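Acyl-coa oxidase (Arabidopsis thaliana, PDB 1W07) catalyses the FAD-dependent desaturation of long- and medium-chain acyl-CoAs to 2-trans-enoyl-CoAs in peroxisomal beta-oxidation, passing the electrons to oxygen to form hydrogen peroxide. Local coordinates at the interface of chains A and B. Numbering follows the deposited sequence. Chains: chain A/B, Acyl-coa oxidase.

The interface of chains A and B. Residues chain A 428, 513-514, 516-517, 520; chain B 327-329, 332.
B:Thr329 is the most buried residue in this patch of the homodimer interface, with 50 Å² hidden by chain A. Its methyl CG2 meets methyl CG2 of A:Val520 at 3.5 Å, a tight fit in which the two side chains cross at about a right angle. The same methyl lies 3.7 Å from CB of A:Leu516, while A:Val428 comes tip to tip, its CG1 4.0 Å from the B:Thr329 hydroxyl OG1. The threonine torsion sets this up: with OG1 in the crowded position between backbone N and carbonyl carbon (chi1 47°), CG2 is anti to the carbonyl carbon and faces chain A. Beside it, CB of A:Ala517 packs on B:Asn332, 4.0 Å from the amide nitrogen ND2, and CD1 of A:Leu516 passes obliquely over CB of B:Tyr327.

At the other flank, the side chains of A:Gln513 and B:Tyr327 run alongside each other, amide and ring planes 59° apart, with amide oxygen OE1 3.3 Å from ring carbon CD2. Within this patch no N or O of one chain reaches the other directly; a water bridges them. It takes a nearly straight hydrogen bond (169° at H) from backbone N of B:Lys328, 2.9 Å away, and also lies near the backbone O and OE1 of A:Gln513. The glutamine chain is bent at chi2, which probably helps turn OE1 towards the water. B:Lys328 lies alongside A:Glu514, its methylene CG against the glutamate's carbonyl oxygen; NZ stays 4.6 Å from carboxylate OE2, so any attraction is probably long-range.

Chain B contributes the start of helix 328-363 and the preceding residue; chain A contributes helix 508-514's end, helix 516-538's first turns, and helix 427-442. Two-fold symmetry repeats the patch, centred about 19 Å from the proposed catalytic base A:Glu424.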
ATOM      1  N   VAL A 428      -2.672  15.502   3.105  1.00 19.94           N
ATOM      2  CA  VAL A 428      -4.024  16.047   3.132  1.00 19.24           C
ATOM      3  C   VAL A 428      -3.994  17.494   3.613  1.00 22.20           C
ATOM      4  O   VAL A 428      -4.652  18.370   3.040  1.00 19.75           O
ATOM      5  CB  VAL A 428      -4.946  15.212   4.046  1.00 19.74           C
ATOM      6  CG1 VAL A 428      -6.265  15.931   4.261  1.00 21.32           C
ATOM      7  CG2 VAL A 428      -5.204  13.841   3.414  1.00 21.46           C
ATOM      8  N   GLN A 513     -14.738  23.643   7.055  1.00 23.55           N
ATOM      9  CA  GLN A 513     -14.500  22.363   7.717  1.00 20.77           C
ATOM     10  C   GLN A 513     -15.555  21.353   7.316  1.00 22.46           C
ATOM     11  O   GLN A 513     -15.260  20.175   7.125  1.00 20.91           O
ATOM     12  CB  GLN A 513     -14.510  22.538   9.233  1.00 22.09           C
ATOM     13  CG  GLN A 513     -13.305  23.291   9.781  1.00 22.81           C
ATOM     14  CD  GLN A 513     -11.988  22.624   9.424  1.00 26.79           C
ATOM     15  OE1 GLN A 513     -11.814  21.418   9.613  1.00 29.78           O
ATOM     16  NE2 GLN A 513     -11.047  23.410   8.917  1.00 29.50           N
ATOM     17  N   GLU A 514     -16.793  21.809   7.178  1.00 20.70           N
ATOM     18  CA  GLU A 514     -17.873  20.918   6.793  1.00 19.89           C
ATOM     19  C   GLU A 514     -17.660  20.355   5.382  1.00 19.80           C
ATOM     20  O   GLU A 514     -18.098  19.243   5.070  1.00 18.55           O
ATOM     21  CB  GLU A 514     -19.187  21.687   6.856  1.00 27.28           C
ATOM     22  CG  GLU A 514     -20.430  20.880   6.534  1.00 31.62           C
ATOM     23  CD  GLU A 514     -20.769  19.880   7.618  1.00 33.26           C
ATOM     24  OE1 GLU A 514     -20.564  20.198   8.807  1.00 34.17           O
ATOM     25  OE2 GLU A 514     -21.257  18.784   7.279  1.00 37.50           O
ATOM     26  N   LEU A 516     -14.490  20.095   3.844  1.00 18.31           N
ATOM     27  CA  LEU A 516     -13.092  19.724   3.650  1.00 20.39           C
ATOM     28  C   LEU A 516     -12.866  18.667   2.577  1.00 16.41           C
ATOM     29  O   LEU A 516     -11.921  18.777   1.798  1.00 17.03           O
ATOM     30  CB  LEU A 516     -12.477  19.226   4.967  1.00 23.04           C
ATOM     31  CG  LEU A 516     -12.114  20.229   6.057  1.00 30.20           C
ATOM     32  CD1 LEU A 516     -11.406  19.502   7.204  1.00 32.40           C
ATOM     33  CD2 LEU A 516     -11.221  21.323   5.485  1.00 26.81           C
ATOM     34  N   ALA A 517     -13.718  17.644   2.537  1.00 16.31           N
ATOM     35  CA  ALA A 517     -13.555  16.570   1.558  1.00 17.34           C
ATOM     36  C   ALA A 517     -13.735  17.074   0.132  1.00 21.32           C
ATOM     37  O   ALA A 517     -12.966  16.712  -0.761  1.00 18.76           O
ATOM     38  CB  ALA A 517     -14.543  15.429   1.841  1.00 20.50           C
ATOM     39  N   VAL A 520     -10.696  19.331  -0.838  1.00 16.19           N
ATOM     40  CA  VAL A 520      -9.489  18.587  -1.181  1.00 15.35           C
ATOM     41  C   VAL A 520      -9.559  18.072  -2.630  1.00 17.34           C
ATOM     42  O   VAL A 520      -8.567  18.112  -3.364  1.00 13.96           O
ATOM     43  CB  VAL A 520      -9.302  17.383  -0.229  1.00 15.45           C
ATOM     44  CG1 VAL A 520      -8.175  16.499  -0.722  1.00 15.02           C
ATOM     45  CG2 VAL A 520      -9.008  17.887   1.181  1.00 15.31           C
TER
ATOM     46  N   TYR B 327     -12.406  15.920  11.653  1.00 15.25           N
ATOM     47  CA  TYR B 327     -12.229  16.500  10.318  1.00 16.38           C
ATOM     48  C   TYR B 327     -12.915  15.663   9.244  1.00 17.57           C
ATOM     49  O   TYR B 327     -12.742  14.445   9.198  1.00 16.46           O
ATOM     50  CB  TYR B 327     -10.734  16.635   9.999  1.00 18.27           C
ATOM     51  CG  TYR B 327      -9.995  17.623  10.890  1.00 19.33           C
ATOM     52  CD1 TYR B 327      -8.736  17.314  11.411  1.00 16.81           C
ATOM     53  CD2 TYR B 327     -10.548  18.869  11.201  1.00 19.44           C
ATOM     54  CE1 TYR B 327      -8.050  18.217  12.224  1.00 15.43           C
ATOM     55  CE2 TYR B 327      -9.868  19.778  12.009  1.00 20.16           C
ATOM     56  CZ  TYR B 327      -8.621  19.443  12.522  1.00 20.51           C
ATOM     57  OH  TYR B 327      -7.981  20.314  13.378  1.00 16.49           O
ATOM     58  N   LYS B 328     -13.693  16.315   8.378  1.00 16.33           N
ATOM     59  CA  LYS B 328     -14.424  15.627   7.319  1.00 16.37           C
ATOM     60  C   LYS B 328     -13.553  14.792   6.379  1.00 12.92           C
ATOM     61  O   LYS B 328     -13.998  13.762   5.888  1.00 14.21           O
ATOM     62  CB  LYS B 328     -15.291  16.633   6.538  1.00 16.22           C
ATOM     63  CG  LYS B 328     -16.630  16.918   7.224  1.00 18.16           C
ATOM     64  CD  LYS B 328     -17.504  15.663   7.219  1.00 15.39           C
ATOM     65  CE  LYS B 328     -18.796  15.796   8.038  1.00 19.12           C
ATOM     66  NZ  LYS B 328     -18.618  15.759   9.523  1.00 14.01           N
ATOM     67  N   THR B 329     -12.321  15.227   6.128  1.00 14.46           N
ATOM     68  CA  THR B 329     -11.388  14.480   5.284  1.00 13.71           C
ATOM     69  C   THR B 329     -11.010  13.172   6.004  1.00 16.83           C
ATOM     70  O   THR B 329     -10.879  12.113   5.383  1.00 17.84           O
ATOM     71  CB  THR B 329     -10.099  15.248   5.065  1.00 15.86           C
ATOM     72  OG1 THR B 329      -9.648  15.742   6.327  1.00 15.51           O
ATOM     73  CG2 THR B 329     -10.301  16.414   4.080  1.00 18.99           C
ATOM     74  N   ASN B 332     -14.125  10.961   5.755  1.00 11.38           N
ATOM     75  CA  ASN B 332     -14.330  10.510   4.380  1.00 12.59           C
ATOM     76  C   ASN B 332     -13.340   9.413   3.999  1.00 14.05           C
ATOM     77  O   ASN B 332     -13.586   8.638   3.078  1.00 16.54           O
ATOM     78  CB  ASN B 332     -14.184  11.694   3.419  1.00 11.72           C
ATOM     79  CG  ASN B 332     -14.546  11.335   1.988  1.00 16.28           C
ATOM     80  OD1 ASN B 332     -15.636  10.831   1.724  1.00 15.83           O
ATOM     81  ND2 ASN B 332     -13.628  11.588   1.058  1.00 13.43           N
TER
HETATM   82  O   HOH W   1     -14.004  19.157   8.958  1.00 17.35           O